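Local coordinates for proteasome protein (Corynebacterium glutamicum ATCC 13032, PDB 2P90) that is of unknown function but belongs to the PAC2 family, whose eukaryotic namesake assists proteasome assembly, so a proteasome-related role is possible, at residues G25-V30 with N134-Y139; A36-A41 with Y204-P209; V153-N158 with S195-H200. All coordinates share one frame; numbering follows the deposited sequence.

Interaction 1: G25-V30 with N134-Y139; sequences GPTLIV and NTICLY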
ATOM      1  N   GLY B  25      19.607  33.940  -1.545  1.00 63.63           N
ATOM      2  CA  GLY B  25      19.336  32.534  -1.818  1.00 60.77           C
ATOM      3  C   GLY B  25      18.020  32.284  -2.539  1.00 58.71           C
ATOM      4  O   GLY B  25      17.045  33.014  -2.335  1.00 58.22           O
ATOM      5  N   PRO B  26      17.967  31.213  -3.357  1.00 57.02           N
ATOM      6  CA  PRO B  26      16.714  30.876  -4.044  1.00 54.97           C
ATOM      7  C   PRO B  26      15.612  30.392  -3.083  1.00 52.79           C
ATOM      8  O   PRO B  26      15.867  30.043  -1.933  1.00 51.07           O
ATOM      9  CB  PRO B  26      17.136  29.762  -5.001  1.00 54.81           C
ATOM     10  CG  PRO B  26      18.278  29.099  -4.276  1.00 55.75           C
ATOM     11  CD  PRO B  26      19.034  30.235  -3.657  1.00 57.10           C
ATOM     12  N   THR B  27      14.378  30.443  -3.551  1.00 51.45           N
ATOM     13  CA  THR B  27      13.325  29.748  -2.844  1.00 50.15           C
ATOM     14  C   THR B  27      13.118  28.350  -3.483  1.00 48.11           C
ATOM     15  O   THR B  27      13.362  28.134  -4.696  1.00 46.72           O
ATOM     16  CB  THR B  27      12.021  30.613  -2.658  1.00 51.18           C
ATOM     17  OG1 THR B  27      10.834  29.880  -3.051  1.00 52.45           O
ATOM     18  CG2 THR B  27      12.108  31.882  -3.413  1.00 50.36           C
ATOM     19  N   LEU B  28      12.731  27.400  -2.634  1.00 45.90           N
ATOM     20  CA  LEU B  28      12.428  26.064  -3.097  1.00 43.07           C
ATOM     21  C   LEU B  28      10.915  25.891  -3.188  1.00 42.39           C
ATOM     22  O   LEU B  28      10.194  26.201  -2.249  1.00 41.70           O
ATOM     23  CB  LEU B  28      13.046  25.015  -2.180  1.00 43.16           C
ATOM     24  CG  LEU B  28      12.687  23.525  -2.436  1.00 41.92           C
ATOM     25  CD1 LEU B  28      13.246  23.002  -3.743  1.00 37.48           C
ATOM     26  CD2 LEU B  28      13.160  22.682  -1.275  1.00 42.15           C
ATOM     27  N   ILE B  29      10.470  25.357  -4.321  1.00 41.53           N
ATOM     28  CA  ILE B  29       9.089  24.924  -4.535  1.00 40.91           C
ATOM     29  C   ILE B  29       8.999  23.406  -4.427  1.00 40.68           C
ATOM     30  O   ILE B  29       9.751  22.685  -5.074  1.00 41.58           O
ATOM     31  CB  ILE B  29       8.606  25.402  -5.922  1.00 40.89           C
ATOM     32  CG1 ILE B  29       8.811  26.924  -5.991  1.00 42.08           C
ATOM     33  CG2 ILE B  29       7.146  24.979  -6.189  1.00 39.38           C
ATOM     34  CD1 ILE B  29       8.754  27.433  -7.375  1.00 48.49           C
ATOM     35  N   VAL B  30       8.093  22.937  -3.583  1.00 39.88           N
ATOM     36  CA  VAL B  30       7.898  21.548  -3.374  1.00 39.72           C
ATOM     37  C   VAL B  30       6.520  21.211  -3.978  1.00 40.55           C
ATOM     38  O   VAL B  30       5.473  21.656  -3.482  1.00 40.25           O
ATOM     39  CB  VAL B  30       8.023  21.172  -1.859  1.00 39.98           C
ATOM     40  CG1 VAL B  30       7.553  19.748  -1.604  1.00 38.90           C
ATOM     41  CG2 VAL B  30       9.454  21.368  -1.343  1.00 37.35           C
ATOM     42  N   ASN B 134      13.702  30.240   1.548  1.00 47.07           N
ATOM     43  CA  ASN B 134      12.285  29.997   1.856  1.00 46.21           C
ATOM     44  C   ASN B 134      11.764  28.773   1.092  1.00 45.52           C
ATOM     45  O   ASN B 134      12.102  28.544  -0.072  1.00 45.70           O
ATOM     46  CB  ASN B 134      11.405  31.228   1.535  1.00 45.65           C
ATOM     47  CG  ASN B 134       9.941  31.060   1.971  1.00 45.38           C
ATOM     48  OD1 ASN B 134       9.031  31.404   1.234  1.00 50.11           O
ATOM     49  ND2 ASN B 134       9.715  30.552   3.161  1.00 44.70           N
ATOM     50  N   THR B 135      10.907  28.012   1.740  1.00 44.58           N
ATOM     51  CA  THR B 135      10.352  26.824   1.093  1.00 44.68           C
ATOM     52  C   THR B 135       8.831  26.903   1.013  1.00 43.31           C
ATOM     53  O   THR B 135       8.168  27.196   1.997  1.00 42.15           O
ATOM     54  CB  THR B 135      10.803  25.485   1.800  1.00 44.04           C
ATOM     55  OG1 THR B 135      12.232  25.389   1.758  1.00 43.22           O
ATOM     56  CG2 THR B 135      10.162  24.253   1.115  1.00 43.89           C
ATOM     57  N   ILE B 136       8.328  26.604  -0.175  1.00 42.67           N
ATOM     58  CA  ILE B 136       6.912  26.598  -0.440  1.00 42.67           C
ATOM     59  C   ILE B 136       6.420  25.256  -0.976  1.00 42.08           C
ATOM     60  O   ILE B 136       6.785  24.875  -2.078  1.00 41.86           O
ATOM     61  CB  ILE B 136       6.503  27.683  -1.480  1.00 42.63           C
ATOM     62  CG1 ILE B 136       7.072  29.065  -1.092  1.00 43.99           C
ATOM     63  CG2 ILE B 136       4.953  27.664  -1.642  1.00 40.76           C
ATOM     64  CD1 ILE B 136       6.622  30.226  -2.024  1.00 41.87           C
ATOM     65  N   CYS B 137       5.553  24.608  -0.200  1.00 41.55           N
ATOM     66  CA  CYS B 137       4.892  23.368  -0.568  1.00 41.85           C
ATOM     67  C   CYS B 137       3.501  23.584  -1.140  1.00 41.04           C
ATOM     68  O   CYS B 137       2.737  24.386  -0.632  1.00 40.87           O
ATOM     69  CB  CYS B 137       4.793  22.473   0.652  1.00 42.22           C
ATOM     70  SG  CYS B 137       6.402  22.026   1.354  1.00 46.65           S
ATOM     71  N   LEU B 138       3.174  22.857  -2.202  1.00 40.44           N
ATOM     72  CA  LEU B 138       1.919  23.057  -2.905  1.00 40.13           C
ATOM     73  C   LEU B 138       0.924  21.938  -2.644  1.00 40.22           C
ATOM     74  O   LEU B 138       1.311  20.772  -2.604  1.00 40.26           O
ATOM     75  CB  LEU B 138       2.181  23.170  -4.397  1.00 40.02           C
ATOM     76  CG  LEU B 138       3.250  24.173  -4.837  1.00 39.33           C
ATOM     77  CD1 LEU B 138       3.278  24.220  -6.374  1.00 37.76           C
ATOM     78  CD2 LEU B 138       3.057  25.589  -4.212  1.00 36.72           C
ATOM     79  N   TYR B 139      -0.350  22.315  -2.466  1.00 40.46           N
ATOM     80  CA  TYR B 139      -1.449  21.402  -2.145  1.00 40.03           C
ATOM     81  C   TYR B 139      -2.643  21.858  -2.970  1.00 40.29           C
ATOM     82  O   TYR B 139      -2.792  23.048  -3.193  1.00 41.76           O
ATOM     83  CB  TYR B 139      -1.818  21.512  -0.671  1.00 39.60           C
ATOM     84  CG  TYR B 139      -0.651  21.293   0.266  1.00 41.64           C
ATOM     85  CD1 TYR B 139      -0.381  20.014   0.755  1.00 40.83           C
ATOM     86  CD2 TYR B 139       0.186  22.359   0.666  1.00 40.95           C
ATOM     87  CE1 TYR B 139       0.678  19.785   1.581  1.00 43.02           C
ATOM     88  CE2 TYR B 139       1.268  22.133   1.518  1.00 40.40           C
ATOM     89  CZ  TYR B 139       1.504  20.834   1.964  1.00 41.50           C
ATOM     90  OH  TYR B 139       2.541  20.516   2.801  1.00 40.13           O
TER
HETATM   91  O   HOH W   1       3.844  19.246  -2.526  1.00 36.40           O

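Interaction 2: A36-A41 with Y204-P209; sequences ADAGHA and YVSASP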
ATOM      1  N   ALA B  36      -2.364  15.747  -2.310  1.00 39.65           N
ATOM      2  CA  ALA B  36      -3.444  16.723  -2.495  1.00 38.73           C
ATOM      3  C   ALA B  36      -3.481  17.164  -3.960  1.00 38.70           C
ATOM      4  O   ALA B  36      -2.849  18.167  -4.360  1.00 39.32           O
ATOM      5  CB  ALA B  36      -3.262  17.912  -1.565  1.00 38.22           C
ATOM      6  N   ASP B  37      -4.202  16.404  -4.764  1.00 38.56           N
ATOM      7  CA  ASP B  37      -4.115  16.565  -6.223  1.00 39.49           C
ATOM      8  C   ASP B  37      -5.420  16.987  -6.933  1.00 38.77           C
ATOM      9  O   ASP B  37      -5.584  16.688  -8.132  1.00 37.72           O
ATOM     10  CB  ASP B  37      -3.560  15.292  -6.861  1.00 39.15           C
ATOM     11  CG  ASP B  37      -2.175  14.917  -6.311  1.00 42.22           C
ATOM     12  OD1 ASP B  37      -1.203  15.732  -6.424  1.00 43.42           O
ATOM     13  OD2 ASP B  37      -2.080  13.796  -5.755  1.00 41.98           O
ATOM     14  N   ALA B  38      -6.313  17.661  -6.197  1.00 38.40           N
ATOM     15  CA  ALA B  38      -7.572  18.167  -6.771  1.00 40.00           C
ATOM     16  C   ALA B  38      -7.312  18.998  -8.040  1.00 40.10           C
ATOM     17  O   ALA B  38      -6.454  19.876  -8.043  1.00 40.27           O
ATOM     18  CB  ALA B  38      -8.347  18.974  -5.751  1.00 39.59           C
ATOM     19  N   GLY B  39      -8.011  18.665  -9.119  1.00 40.61           N
ATOM     20  CA  GLY B  39      -7.835  19.356 -10.398  1.00 41.48           C
ATOM     21  C   GLY B  39      -6.473  19.118 -11.042  1.00 42.34           C
ATOM     22  O   GLY B  39      -6.131  19.778 -12.065  1.00 41.84           O
ATOM     23  N   HIS B  40      -5.693  18.201 -10.436  1.00 42.23           N
ATOM     24  CA  HIS B  40      -4.366  17.803 -10.937  1.00 42.64           C
ATOM     25  C   HIS B  40      -3.402  18.966 -10.868  1.00 42.12           C
ATOM     26  O   HIS B  40      -2.446  19.029 -11.643  1.00 42.01           O
ATOM     27  CB  HIS B  40      -4.440  17.343 -12.392  1.00 42.74           C
ATOM     28  CG  HIS B  40      -5.376  16.213 -12.609  1.00 44.51           C
ATOM     29  ND1 HIS B  40      -4.947  14.966 -12.986  1.00 50.19           N
ATOM     30  CD2 HIS B  40      -6.722  16.129 -12.486  1.00 47.57           C
ATOM     31  CE1 HIS B  40      -5.987  14.150 -13.069  1.00 50.57           C
ATOM     32  NE2 HIS B  40      -7.075  14.833 -12.772  1.00 48.89           N
ATOM     33  N   ALA B  41      -3.658  19.872  -9.930  1.00 41.36           N
ATOM     34  CA  ALA B  41      -3.048  21.193  -9.966  1.00 41.30           C
ATOM     35  C   ALA B  41      -1.598  21.261  -9.479  1.00 41.08           C
ATOM     36  O   ALA B  41      -0.840  22.165  -9.880  1.00 41.23           O
ATOM     37  CB  ALA B  41      -3.940  22.211  -9.246  1.00 40.46           C
ATOM     38  N   TYR B 204     -16.697  19.163  -7.119  1.00 48.79           N
ATOM     39  CA  TYR B 204     -17.423  18.358  -8.118  1.00 49.17           C
ATOM     40  C   TYR B 204     -16.670  18.297  -9.439  1.00 50.29           C
ATOM     41  O   TYR B 204     -17.082  17.604 -10.377  1.00 50.57           O
ATOM     42  CB  TYR B 204     -18.845  18.899  -8.323  1.00 48.72           C
ATOM     43  CG  TYR B 204     -18.895  20.376  -8.653  1.00 48.53           C
ATOM     44  CD1 TYR B 204     -18.868  21.340  -7.631  1.00 48.31           C
ATOM     45  CD2 TYR B 204     -18.971  20.821  -9.974  1.00 48.23           C
ATOM     46  CE1 TYR B 204     -18.913  22.690  -7.911  1.00 46.69           C
ATOM     47  CE2 TYR B 204     -19.008  22.197 -10.266  1.00 47.53           C
ATOM     48  CZ  TYR B 204     -18.988  23.120  -9.223  1.00 46.46           C
ATOM     49  OH  TYR B 204     -19.017  24.478  -9.469  1.00 47.03           O
ATOM     50  N   VAL B 205     -15.559  19.039  -9.503  1.00 51.15           N
ATOM     51  CA  VAL B 205     -14.703  19.105 -10.680  1.00 51.55           C
ATOM     52  C   VAL B 205     -13.261  18.613 -10.382  1.00 51.25           C
ATOM     53  O   VAL B 205     -12.371  18.641 -11.250  1.00 51.62           O
ATOM     54  CB  VAL B 205     -14.728  20.560 -11.242  1.00 52.02           C
ATOM     55  CG1 VAL B 205     -13.557  21.407 -10.688  1.00 51.63           C
ATOM     56  CG2 VAL B 205     -14.753  20.523 -12.741  1.00 53.40           C
ATOM     57  N   SER B 206     -13.053  18.144  -9.152  1.00 50.48           N
ATOM     58  CA  SER B 206     -11.718  17.823  -8.629  1.00 50.27           C
ATOM     59  C   SER B 206     -10.989  16.645  -9.295  1.00 49.64           C
ATOM     60  O   SER B 206      -9.750  16.607  -9.292  1.00 49.47           O
ATOM     61  CB  SER B 206     -11.782  17.603  -7.110  1.00 50.26           C
ATOM     62  OG  SER B 206     -11.462  18.804  -6.420  1.00 51.75           O
ATOM     63  N   ALA B 207     -11.755  15.703  -9.848  1.00 48.78           N
ATOM     64  CA  ALA B 207     -11.208  14.521 -10.528  1.00 48.92           C
ATOM     65  C   ALA B 207     -10.645  14.775 -11.917  1.00 48.55           C
ATOM     66  O   ALA B 207      -9.931  13.947 -12.427  1.00 48.81           O
ATOM     67  CB  ALA B 207     -12.256  13.389 -10.588  1.00 48.46           C
ATOM     68  N   SER B 208     -10.990  15.900 -12.531  1.00 49.29           N
ATOM     69  CA  SER B 208     -10.496  16.265 -13.874  1.00 49.75           C
ATOM     70  C   SER B 208      -9.593  17.472 -13.757  1.00 49.23           C
ATOM     71  O   SER B 208      -9.706  18.214 -12.784  1.00 50.40           O
ATOM     72  CB  SER B 208     -11.665  16.629 -14.807  1.00 49.79           C
ATOM     73  OG  SER B 208     -12.624  15.588 -14.845  1.00 51.17           O
ATOM     74  N   PRO B 209      -8.680  17.668 -14.722  1.00 48.70           N
ATOM     75  CA  PRO B 209      -7.846  18.875 -14.710  1.00 48.16           C
ATOM     76  C   PRO B 209      -8.659  20.170 -14.545  1.00 47.05           C
ATOM     77  O   PRO B 209      -9.632  20.408 -15.259  1.00 48.21           O
ATOM     78  CB  PRO B 209      -7.146  18.815 -16.072  1.00 48.45           C
ATOM     79  CG  PRO B 209      -7.023  17.330 -16.334  1.00 48.36           C
ATOM     80  CD  PRO B 209      -8.323  16.768 -15.839  1.00 48.33           C
TER
HETATM   81  O   HOH W   2      -7.390  14.467  -8.547  1.00 51.33           O

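Interaction 3: V153-N158 with S195-H200; sequences VTAHGN and SGYTVH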
ATOM      1  N   VAL B 153      -6.502  30.656  -2.706  1.00 50.38           N
ATOM      2  CA  VAL B 153      -5.365  29.986  -2.112  1.00 50.57           C
ATOM      3  C   VAL B 153      -5.244  30.402  -0.637  1.00 50.25           C
ATOM      4  O   VAL B 153      -5.241  31.588  -0.302  1.00 49.49           O
ATOM      5  CB  VAL B 153      -4.055  30.308  -2.886  1.00 51.01           C
ATOM      6  CG1 VAL B 153      -2.796  29.989  -2.042  1.00 52.87           C
ATOM      7  CG2 VAL B 153      -4.001  29.515  -4.151  1.00 51.05           C
ATOM      8  N   THR B 154      -5.158  29.415   0.245  1.00 49.91           N
ATOM      9  CA  THR B 154      -4.884  29.696   1.655  1.00 49.67           C
ATOM     10  C   THR B 154      -3.447  29.286   2.004  1.00 48.86           C
ATOM     11  O   THR B 154      -2.855  28.468   1.314  1.00 49.06           O
ATOM     12  CB  THR B 154      -5.911  29.036   2.591  1.00 49.21           C
ATOM     13  OG1 THR B 154      -6.008  27.664   2.277  1.00 50.24           O
ATOM     14  CG2 THR B 154      -7.283  29.653   2.409  1.00 50.78           C
ATOM     15  N   ALA B 155      -2.884  29.874   3.050  1.00 48.29           N
ATOM     16  CA  ALA B 155      -1.494  29.625   3.406  1.00 48.44           C
ATOM     17  C   ALA B 155      -1.318  29.297   4.885  1.00 49.00           C
ATOM     18  O   ALA B 155      -2.133  29.737   5.737  1.00 49.12           O
ATOM     19  CB  ALA B 155      -0.581  30.791   2.979  1.00 47.95           C
ATOM     20  N   HIS B 156      -0.307  28.456   5.163  1.00 48.53           N
ATOM     21  CA  HIS B 156       0.173  28.197   6.512  1.00 48.24           C
ATOM     22  C   HIS B 156       1.691  28.165   6.516  1.00 48.11           C
ATOM     23  O   HIS B 156       2.319  27.968   5.479  1.00 48.25           O
ATOM     24  CB  HIS B 156      -0.439  26.931   7.123  1.00 48.63           C
ATOM     25  CG  HIS B 156      -0.170  25.674   6.348  1.00 50.18           C
ATOM     26  ND1 HIS B 156       1.053  25.032   6.360  1.00 51.52           N
ATOM     27  CD2 HIS B 156      -0.981  24.929   5.558  1.00 49.50           C
ATOM     28  CE1 HIS B 156       0.986  23.960   5.587  1.00 51.79           C
ATOM     29  NE2 HIS B 156      -0.233  23.885   5.079  1.00 50.93           N
ATOM     30  N   GLY B 157       2.283  28.362   7.682  1.00 48.19           N
ATOM     31  CA  GLY B 157       3.725  28.464   7.783  1.00 49.48           C
ATOM     32  C   GLY B 157       4.167  29.756   8.475  1.00 50.94           C
ATOM     33  O   GLY B 157       3.375  30.398   9.178  1.00 50.44           O
ATOM     34  N   ASN B 158       5.436  30.121   8.271  1.00 51.93           N
ATOM     35  CA  ASN B 158       6.058  31.242   8.959  1.00 53.32           C
ATOM     36  C   ASN B 158       6.594  32.303   7.980  1.00 54.46           C
ATOM     37  O   ASN B 158       7.279  33.238   8.391  1.00 55.00           O
ATOM     38  CB  ASN B 158       7.160  30.742   9.921  1.00 52.68           C
ATOM     39  CG  ASN B 158       8.356  30.112   9.191  1.00 52.31           C
ATOM     40  OD1 ASN B 158       8.544  30.307   7.977  1.00 52.17           O
ATOM     41  ND2 ASN B 158       9.175  29.359   9.931  1.00 46.85           N
ATOM     42  N   SER B 195       6.390  27.767   4.053  1.00 43.48           N
ATOM     43  CA  SER B 195       4.934  27.892   3.901  1.00 43.50           C
ATOM     44  C   SER B 195       4.366  26.791   3.004  1.00 43.46           C
ATOM     45  O   SER B 195       5.084  26.200   2.150  1.00 43.18           O
ATOM     46  CB  SER B 195       4.549  29.274   3.337  1.00 44.06           C
ATOM     47  OG  SER B 195       4.957  30.296   4.243  1.00 45.21           O
ATOM     48  N   GLY B 196       3.084  26.509   3.230  1.00 42.88           N
ATOM     49  CA  GLY B 196       2.305  25.602   2.407  1.00 41.77           C
ATOM     50  C   GLY B 196       1.133  26.355   1.821  1.00 41.94           C
ATOM     51  O   GLY B 196       0.358  26.982   2.553  1.00 41.55           O
ATOM     52  N   TYR B 197       1.027  26.326   0.487  1.00 42.26           N
ATOM     53  CA  TYR B 197      -0.090  26.949  -0.242  1.00 41.91           C
ATOM     54  C   TYR B 197      -1.080  25.905  -0.743  1.00 41.60           C
ATOM     55  O   TYR B 197      -0.749  24.999  -1.499  1.00 41.81           O
ATOM     56  CB  TYR B 197       0.372  27.799  -1.430  1.00 42.28           C
ATOM     57  CG  TYR B 197       1.321  28.951  -1.147  1.00 43.53           C
ATOM     58  CD1 TYR B 197       1.543  29.438   0.157  1.00 43.87           C
ATOM     59  CD2 TYR B 197       1.971  29.588  -2.205  1.00 44.92           C
ATOM     60  CE1 TYR B 197       2.418  30.530   0.395  1.00 41.66           C
ATOM     61  CE2 TYR B 197       2.839  30.685  -1.987  1.00 44.42           C
ATOM     62  CZ  TYR B 197       3.054  31.135  -0.688  1.00 43.96           C
ATOM     63  OH  TYR B 197       3.927  32.169  -0.505  1.00 45.79           O
ATOM     64  N   THR B 198      -2.318  26.059  -0.335  1.00 41.49           N
ATOM     65  CA  THR B 198      -3.376  25.230  -0.831  1.00 42.09           C
ATOM     66  C   THR B 198      -4.330  26.051  -1.715  1.00 42.75           C
ATOM     67  O   THR B 198      -4.857  27.087  -1.305  1.00 42.56           O
ATOM     68  CB  THR B 198      -4.157  24.636   0.366  1.00 41.89           C
ATOM     69  OG1 THR B 198      -3.218  24.074   1.289  1.00 42.08           O
ATOM     70  CG2 THR B 198      -5.160  23.586  -0.088  1.00 40.58           C
ATOM     71  N   VAL B 199      -4.569  25.559  -2.914  1.00 43.12           N
ATOM     72  CA  VAL B 199      -5.541  26.157  -3.802  1.00 43.78           C
ATOM     73  C   VAL B 199      -6.839  25.362  -3.594  1.00 44.54           C
ATOM     74  O   VAL B 199      -6.789  24.146  -3.350  1.00 45.01           O
ATOM     75  CB  VAL B 199      -5.006  26.123  -5.272  1.00 43.71           C
ATOM     76  CG1 VAL B 199      -4.881  24.677  -5.797  1.00 42.34           C
ATOM     77  CG2 VAL B 199      -5.856  26.959  -6.204  1.00 44.52           C
ATOM     78  N   HIS B 200      -7.983  26.044  -3.658  1.00 44.85           N
ATOM     79  CA  HIS B 200      -9.282  25.434  -3.391  1.00 46.07           C
ATOM     80  C   HIS B 200      -9.970  25.144  -4.693  1.00 45.98           C
ATOM     81  O   HIS B 200     -10.138  26.052  -5.500  1.00 47.33           O
ATOM     82  CB  HIS B 200     -10.157  26.382  -2.574  1.00 46.87           C
ATOM     83  CG  HIS B 200      -9.630  26.638  -1.200  1.00 50.32           C
ATOM     84  ND1 HIS B 200     -10.449  26.909  -0.124  1.00 54.20           N
ATOM     85  CD2 HIS B 200      -8.366  26.631  -0.717  1.00 51.19           C
ATOM     86  CE1 HIS B 200      -9.709  27.090   0.954  1.00 53.88           C
ATOM     87  NE2 HIS B 200      -8.441  26.910   0.623  1.00 53.84           N
TER

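Interaction 1: G25-V30 with N134-Y139
L28 and V30 meet N134, I136 and L138 through flat peptide groups, their N-H and C=O bonds joining two parallel strands of the mixed sheet. T27, I29, N134 and I136 point to one face of the sheet, L28, V30, T135 and C137 to the other. The strand axes lie 4.7 Å apart and differ in direction by 18°. Four backbone hydrogen bonds show the regular parallel ladder: L28 N to N134 O, I136 N to L28 O at 2.8 Å, V30 N to I136 O, and L138 N to V30 O. V30 O takes a further hydrogen from a water, at 3.1 Å, and that water also donates to L138 O, tying the strands together one step further on. I136 O is also approached by I29 CA, 3.4 Å away.

On the V30 face, SG of C137 touches V30 CB at 3.7 Å, while V30 CG2 meets T135 CG2 at 3.9 Å, the side chains crossing at a slant. V30 CG1 stands anti to the backbone N (chi1 169°), which leaves CG2 beside that N and facing T135. L28 and T135 run side by side. Across the sheet, I29 CG2 meets L138 CD1 at 3.9 Å. Helix 179-189 packs on V30, T135 and C137, and helix 211-225 on I29, I136 and L138; N134 ND2 bonds S159 OG.

About half the backbone polar groups bond within this ladder; T27 and I29 use strand 103-108, T135 and C137 strand 194-202 and N193, while both faces offer mainly apolar groups to the helices, chemistry consistent with the centre of an alpha/beta layered fold.

Interaction 2: A36-A41 with Y204-P209
G39 and H40 meet S206, A207, S208 and P209 in a contact between two loops, one joining strand 27-33 to helix 41-52 and the other strand 194-202 to helix 211-225. Both loops leave the C-terminal ends of parallel strands, and strand 134-143 runs between those strands in the sheet. In the type I beta turn V205-S208, S206 accepts G39 N through its backbone O at 2.7 Å and 168°, while a water donates to both S206 O and D37 O. Two C-H contacts extend the backbone pairing: G39 CA lies 3.2 Å from S208 O, and P209 CA approaches G39 O. A38 CB also sits 3.2 Å from S206 OG, whose weak hydrogen bond goes to P202 O.

H40 stands at the N-cap of helix 41-52. CG, anti to the carbonyl carbon (chi1 -58°), starts the ring beside the backbone N. NE2 donates to A207 O at 3.0 Å; the acceptor lies near the ring plane, although the donor sits well above the plane of that carbonyl. P209 covers part of one ring face, with CD 4.1 Å from the ring centroid and off-centre, a CH-pi contact.

The imidazole is therefore held in two ways, its rotation by a nearly straight bond at one edge and one face by proline. NE2, as donor, carries a hydrogen, and the turn's carbonyls serve both G39 and H40.

Interaction 3: V153-N158 with S195-H200
V153 and A155 pack tightly against Y197 and V199 on one face of an antiparallel pair, whereas T154, T198 and H200 on the other face are partly exposed. On the tight face V153 CG2 meets V199 CB at 3.7 Å, V153 CG1 reaches Y197 CB, and A155 CB touches Y197 CD1 at 3.8 Å. Backbone hydrogen bonds close the ladder at two hydrogen-bonded pairs, T154 with T198 and H156 with G196; the shortest are T154 N to T198 O and G196 N to H156 O, each 2.8 Å.

On the second face H156 is the closely fitted member. Its CG lies between the backbone N and the carbonyl carbon (chi1 59°), and the ring spreads over G196, whose CA is 4.1 Å from the ring centroid in a CH-pi contact. G196 has no side chain to stand in the ring's way. Further along, the polar pair is more open: T154 OG1 lies at the edge of the H200 ring, hydrogen-bonded to NE2 at 3.0 Å, with the two side chains crossing at about a right angle. The ladder ends at the non-hydrogen-bonded pair of G157 with S195, whose CA atoms are 4.1 Å apart.

Helix 211-225 covers V153 and V199, and its S224 bonds Y197 OH, while helix 179-189 packs on H156. Strand 134-143 flanks 195-200, and beyond 153-157 the second subunit presents N81 to A155 O.

Interactions 1 and 3 are neighbours in one sheet, their centres about 11 Å apart. Strand 134-143 of interaction 1 lies directly beside strand 194-202 of interaction 3: T135 O to S195 N and C137 O to Y197 N, both 2.8 Å, are probable hydrogen bonds. Packing adds to this, I136 CG2 lying 3.6 Å from Y197 CD2. Interaction 2 sits beyond the strand ends, with its centre about 21 Å from that of interaction 1 and about 17 Å from that of interaction 3; it touches the former where A36 CB comes 4.0 Å from Y139 CA. Because 153-158 and 195-200 both fall between 36-41 and 204-209 in sequence, interaction 2 encloses interaction 3 along the chain.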